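Local structure of SecB-like chaperone Rv1957 (Mycobacterium tuberculosis, 5MTW) at the interface of chains A and B. The protein acts as the SecB-like chaperone of a toxin-antitoxin-chaperone system, binding the antitoxin HigA1, preventing its aggregation and allowing toxin HigB1 to be neutralised. Coordinates in Å, arbitrary orientation; residue numbers count along the deposited sequence, not the author numbering. Chains: chain A/B, SecB-like chaperone Rv1957.

Contact 1: the interface of chains A and B. Residues chain A 141-142, 145, 164-165; chain B 28-31, 143.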
# COMPACT_ATOMS: atom_id res chain seq x y z
N TYR A 141 -5.92 7.14 -12.03
CA TYR A 141 -6.76 7.51 -10.92
C TYR A 141 -6.78 6.49 -9.78
O TYR A 141 -6.68 6.89 -8.63
CB TYR A 141 -8.21 7.91 -11.36
CG TYR A 141 -9.03 8.37 -10.20
CD1 TYR A 141 -8.91 9.65 -9.71
CD2 TYR A 141 -9.95 7.55 -9.61
CE1 TYR A 141 -9.65 10.08 -8.65
CE2 TYR A 141 -10.71 7.97 -8.52
CZ TYR A 141 -10.55 9.24 -8.05
OH TYR A 141 -11.30 9.79 -7.07
N PRO A 142 -6.84 5.17 -10.10
CA PRO A 142 -6.90 4.22 -8.94
C PRO A 142 -5.60 4.20 -8.09
O PRO A 142 -5.63 4.01 -6.90
CB PRO A 142 -7.14 2.87 -9.63
CG PRO A 142 -7.89 3.22 -10.84
CD PRO A 142 -7.36 4.56 -11.32
N ARG A 145 -5.87 7.26 -5.82
CA ARG A 145 -6.78 7.00 -4.71
C ARG A 145 -6.13 6.10 -3.63
O ARG A 145 -6.28 6.32 -2.43
CB ARG A 145 -8.03 6.30 -5.30
CG ARG A 145 -9.01 5.79 -4.27
CD ARG A 145 -10.33 5.43 -5.02
NE ARG A 145 -11.38 4.83 -4.15
CZ ARG A 145 -11.48 3.54 -3.87
NH1 ARG A 145 -10.60 2.65 -4.31
NH2 ARG A 145 -12.46 3.11 -3.12
N ILE A 164 -15.06 6.90 -6.31
CA ILE A 164 -14.90 6.24 -7.59
C ILE A 164 -15.31 7.20 -8.75
O ILE A 164 -16.42 7.65 -8.81
CB ILE A 164 -15.72 4.91 -7.62
CG1 ILE A 164 -15.30 4.02 -6.45
CG2 ILE A 164 -15.47 4.23 -8.92
CD1 ILE A 164 -13.81 3.61 -6.48
N LEU A 165 -14.39 7.60 -9.62
CA LEU A 165 -14.74 8.53 -10.70
C LEU A 165 -15.43 7.81 -11.84
O LEU A 165 -14.89 6.82 -12.32
CB LEU A 165 -13.49 9.29 -11.19
CG LEU A 165 -13.08 10.30 -10.09
CD1 LEU A 165 -12.07 11.34 -10.57
CD2 LEU A 165 -14.30 10.99 -9.42
N ILE B 28 -21.63 4.76 -11.41
CA ILE B 28 -20.85 4.03 -10.38
C ILE B 28 -20.87 4.74 -9.08
O ILE B 28 -20.81 5.97 -9.03
CB ILE B 28 -19.41 3.66 -10.87
CG1 ILE B 28 -18.80 2.64 -9.90
CG2 ILE B 28 -18.52 4.90 -11.06
CD1 ILE B 28 -17.87 1.65 -10.58
N ARG B 29 -21.05 3.97 -7.99
CA ARG B 29 -21.06 4.53 -6.67
C ARG B 29 -19.82 4.11 -5.84
O ARG B 29 -19.33 4.89 -5.15
CB ARG B 29 -22.30 4.16 -5.89
CG ARG B 29 -23.49 4.89 -6.38
CD ARG B 29 -23.35 6.40 -6.20
NE ARG B 29 -24.49 7.11 -6.78
CZ ARG B 29 -24.38 8.11 -7.64
NH1 ARG B 29 -23.18 8.49 -8.04
NH2 ARG B 29 -25.46 8.71 -8.11
N ASP B 30 -19.39 2.86 -5.93
CA ASP B 30 -18.33 2.36 -5.09
C ASP B 30 -17.83 1.03 -5.65
O ASP B 30 -18.49 0.42 -6.50
CB ASP B 30 -18.81 2.12 -3.64
CG ASP B 30 -17.65 2.18 -2.61
OD1 ASP B 30 -16.50 2.46 -3.04
OD2 ASP B 30 -17.87 1.83 -1.40
N ILE B 31 -16.67 0.61 -5.19
CA ILE B 31 -16.13 -0.71 -5.56
C ILE B 31 -15.67 -1.36 -4.24
O ILE B 31 -15.30 -0.68 -3.29
CB ILE B 31 -15.00 -0.51 -6.60
CG1 ILE B 31 -15.61 -0.22 -7.98
CG2 ILE B 31 -14.12 -1.73 -6.80
CD1 ILE B 31 -14.76 0.61 -8.91
N TYR B 143 -9.28 -0.56 -11.64
CA TYR B 143 -9.14 -0.86 -10.22
C TYR B 143 -8.55 -2.24 -10.10
O TYR B 143 -7.72 -2.51 -9.25
CB TYR B 143 -10.44 -0.66 -9.39
CG TYR B 143 -10.86 0.75 -9.41
CD1 TYR B 143 -11.59 1.32 -10.47
CD2 TYR B 143 -10.47 1.59 -8.40
CE1 TYR B 143 -11.89 2.72 -10.47
CE2 TYR B 143 -10.78 2.92 -8.41
CZ TYR B 143 -11.49 3.48 -9.44
OH TYR B 143 -11.75 4.86 -9.35
O HOH W 1 -12.70 5.73 -11.64
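The phenol ring of B:Tyr143 stands between A:Pro142 on one face and its own chain's B:Ile31 CD1 on the other. A:Pro142 CG lies over the ring centre, 3.7 Å from the B:Tyr143 centroid, in a CH-pi contact, with the side chains roughly perpendicular. The tip of the phenol reaches the edge of a second aromatic ring, where B:Tyr143 OH sits in the plane of A:Tyr141, 3.2 Å from CD2. In the plane of its own ring the same hydroxyl meets a water at 2.6 Å from OH, and this water passes the contact on to the backbone O of A:Leu165. A:Ile164 reaches across at a slant to the phenol of B:Tyr143, its two branches parted. Its CG1 is anti to the carbonyl carbon (chi1 -56°), and CD1 comes within 3.7 Å of B:Tyr143 CE2 while also covering the centre of the A:Arg145 guanidinium. CG2 points into strand residues of chain B, 3.7 Å from B:Ile31 CD1 and 3.8 Å from B:Ile28 CG2. The extended A:Arg145 brings NH2 to 4.1 Å from B:Asp30 OD1, too far for a salt bridge, although the opposite charges may attract weakly. B:Asp30 OD1 accepts the backbone N-H of B:Ile31 from above the carboxylate plane. This largely apolar subunit interface joins helix 125-154 and the following segment of chain A to strand 26-40 and helix 125-154 of chain B, and should help hold the homotetramer together.

Contact 2: the interface of chains A and B. Residues chain A 26-28, 112, 131, 135; chain B 145, 162-164.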
# COMPACT_ATOMS: atom_id res chain seq x y z
N ALA A 26 -1.78 1.93 -28.74
CA ALA A 26 -1.00 2.20 -27.54
C ALA A 26 -1.18 1.12 -26.48
O ALA A 26 -2.29 0.65 -26.23
CB ALA A 26 -1.35 3.57 -26.96
N GLN A 27 -0.07 0.74 -25.85
CA GLN A 27 -0.09 -0.25 -24.79
C GLN A 27 0.54 0.34 -23.50
O GLN A 27 1.57 1.03 -23.54
CB GLN A 27 0.58 -1.53 -25.26
CG GLN A 27 0.42 -2.70 -24.28
CD GLN A 27 -1.02 -2.95 -23.89
OE1 GLN A 27 -1.55 -2.39 -22.93
NE2 GLN A 27 -1.69 -3.76 -24.69
N ILE A 28 -0.14 0.15 -22.37
CA ILE A 28 0.43 0.56 -21.05
C ILE A 28 1.57 -0.38 -20.62
O ILE A 28 1.46 -1.59 -20.81
CB ILE A 28 -0.66 0.67 -19.94
CG1 ILE A 28 -0.13 1.44 -18.71
CG2 ILE A 28 -1.17 -0.71 -19.58
CD1 ILE A 28 -1.25 2.02 -17.86
N PHE A 112 3.61 4.36 -21.60
CA PHE A 112 2.95 3.67 -22.65
C PHE A 112 3.90 3.60 -23.82
O PHE A 112 4.77 4.48 -24.00
CB PHE A 112 1.75 4.43 -23.18
CG PHE A 112 0.67 4.66 -22.18
CD1 PHE A 112 0.80 5.69 -21.28
CD2 PHE A 112 -0.46 3.87 -22.14
CE1 PHE A 112 -0.20 5.95 -20.36
CE2 PHE A 112 -1.46 4.12 -21.26
CZ PHE A 112 -1.32 5.15 -20.31
N TYR A 131 -5.61 11.38 -25.43
CA TYR A 131 -5.44 10.02 -24.92
C TYR A 131 -5.11 10.08 -23.46
O TYR A 131 -5.63 9.28 -22.73
CB TYR A 131 -4.36 9.24 -25.66
CG TYR A 131 -4.17 7.77 -25.21
CD1 TYR A 131 -5.03 6.76 -25.65
CD2 TYR A 131 -3.17 7.43 -24.32
CE1 TYR A 131 -4.84 5.44 -25.27
CE2 TYR A 131 -2.98 6.12 -23.90
CZ TYR A 131 -3.80 5.11 -24.39
OH TYR A 131 -3.59 3.82 -23.98
N THR A 135 -7.86 7.80 -21.38
CA THR A 135 -7.34 6.52 -20.93
C THR A 135 -6.26 6.77 -19.89
O THR A 135 -6.25 6.12 -18.88
CB THR A 135 -6.79 5.68 -22.09
OG1 THR A 135 -7.85 5.41 -23.04
CG2 THR A 135 -6.23 4.41 -21.59
N ARG B 145 -6.54 -3.46 -12.27
CA ARG B 145 -5.18 -3.26 -12.66
C ARG B 145 -4.38 -2.84 -11.37
O ARG B 145 -3.30 -3.41 -11.03
CB ARG B 145 -5.06 -2.21 -13.74
CG ARG B 145 -3.59 -1.91 -14.05
CD ARG B 145 -3.34 -0.85 -15.07
NE ARG B 145 -3.77 -1.28 -16.42
CZ ARG B 145 -4.83 -0.79 -17.09
NH1 ARG B 145 -5.58 0.18 -16.57
NH2 ARG B 145 -5.16 -1.33 -18.26
N LEU B 162 -1.55 -4.48 -15.80
CA LEU B 162 -2.36 -5.17 -16.78
C LEU B 162 -2.45 -4.40 -18.12
O LEU B 162 -2.51 -3.14 -18.14
CB LEU B 162 -3.78 -5.49 -16.31
CG LEU B 162 -3.98 -6.50 -15.20
CD1 LEU B 162 -5.44 -6.46 -14.64
CD2 LEU B 162 -3.52 -7.91 -15.49
N GLU B 163 -2.49 -5.15 -19.24
CA GLU B 163 -2.68 -4.53 -20.58
C GLU B 163 -4.03 -3.79 -20.71
O GLU B 163 -4.98 -4.02 -19.96
CB GLU B 163 -2.47 -5.51 -21.74
CG GLU B 163 -3.64 -6.45 -21.98
CD GLU B 163 -3.28 -7.60 -22.92
OE1 GLU B 163 -2.21 -7.53 -23.62
OE2 GLU B 163 -4.05 -8.57 -22.94
N ILE B 164 -4.03 -2.84 -21.62
CA ILE B 164 -5.19 -2.01 -21.87
C ILE B 164 -6.30 -2.93 -22.32
O ILE B 164 -6.06 -3.87 -23.08
CB ILE B 164 -4.90 -0.94 -22.96
CG1 ILE B 164 -3.90 0.10 -22.43
CG2 ILE B 164 -6.18 -0.25 -23.45
CD1 ILE B 164 -4.47 1.10 -21.47
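B:Ile164 is the apolar centre, an isoleucine of the segment that follows helix 125-154 in chain B, whose delta-methyl runs in among the side chains of chain A. At this subunit interface of the homotetrameric chaperone that segment docks on strand 26-40 and helix 125-154 of chain A. With CG1 anti to the carbonyl carbon (chi1 -68°), CD1 points toward helix 125-154 of chain A and meets the methyl of A:Thr135 tip to tip, CG2 to CD1 being 3.7 Å. The phenol of A:Tyr131 comes end-on to the same methyl, with its OH 3.8 Å from B:Ile164 CD1. Behind this first layer the aromatic rings of chain A brace one another: A:Tyr131 CE2 lies over the rim of the A:Phe112 ring, A:Phe112 CD2 sits in plane at the edge of the A:Tyr131 ring, and A:Thr135 CB covers part of one A:Tyr131 face. A:Ile28, on strand 26-40, flanks B:Ile164, the two side chains crossing at about a right angle, with its CG2 4.0 Å from B:Ile164 CG1.

Toward the rim the contact becomes polar. A:Gln27 leaves its strand with CG anti to the backbone N and then bends at chi2 (52°), which turns the carboxamide toward the backbone of chain B. There A:Gln27 OE1 accepts the backbone N-H of B:Ile164 at 2.8 Å, nearly straight at the hydrogen and on a lone pair in the carbonyl plane. B:Glu163 CB lies over one face of the same amide, offset toward OE1 and NE2, 3.6 Å from A:Gln27 CD, and the two side chains run past each other at a slant with amide and carboxylate planes 26° apart.

Within chain B, the segment carrying B:Ile164 is held from its own helix by B:Arg145, whose chain bends at chi3. The guanidinium grips the backbone carbonyl of B:Leu162 side-on, nearly in plane with that oxygen: NE donates to B:Leu162 O at 2.8 Å, and NH2 reaches the same atom at 3.2 Å from the same face of the carbonyl plane.

The C-alpha centres of contact 1 and contact 2 are about 18 Å apart in one A/B interface. Both use strand 26-40, helix 125-154 and the C-terminal segment after the helix, but with the chains exchanging roles: A:Ile164 enters chain B in contact 1, and B:Ile164 enters chain A in contact 2. B:Ile28 and A:Ile28, and A:Arg145 and B:Arg145, also recur. The surroundings differ, in keeping with an interface that is not an exact two-fold. Reciprocal insertion of the C-terminal segments ties each subunit to the other within the homotetramer.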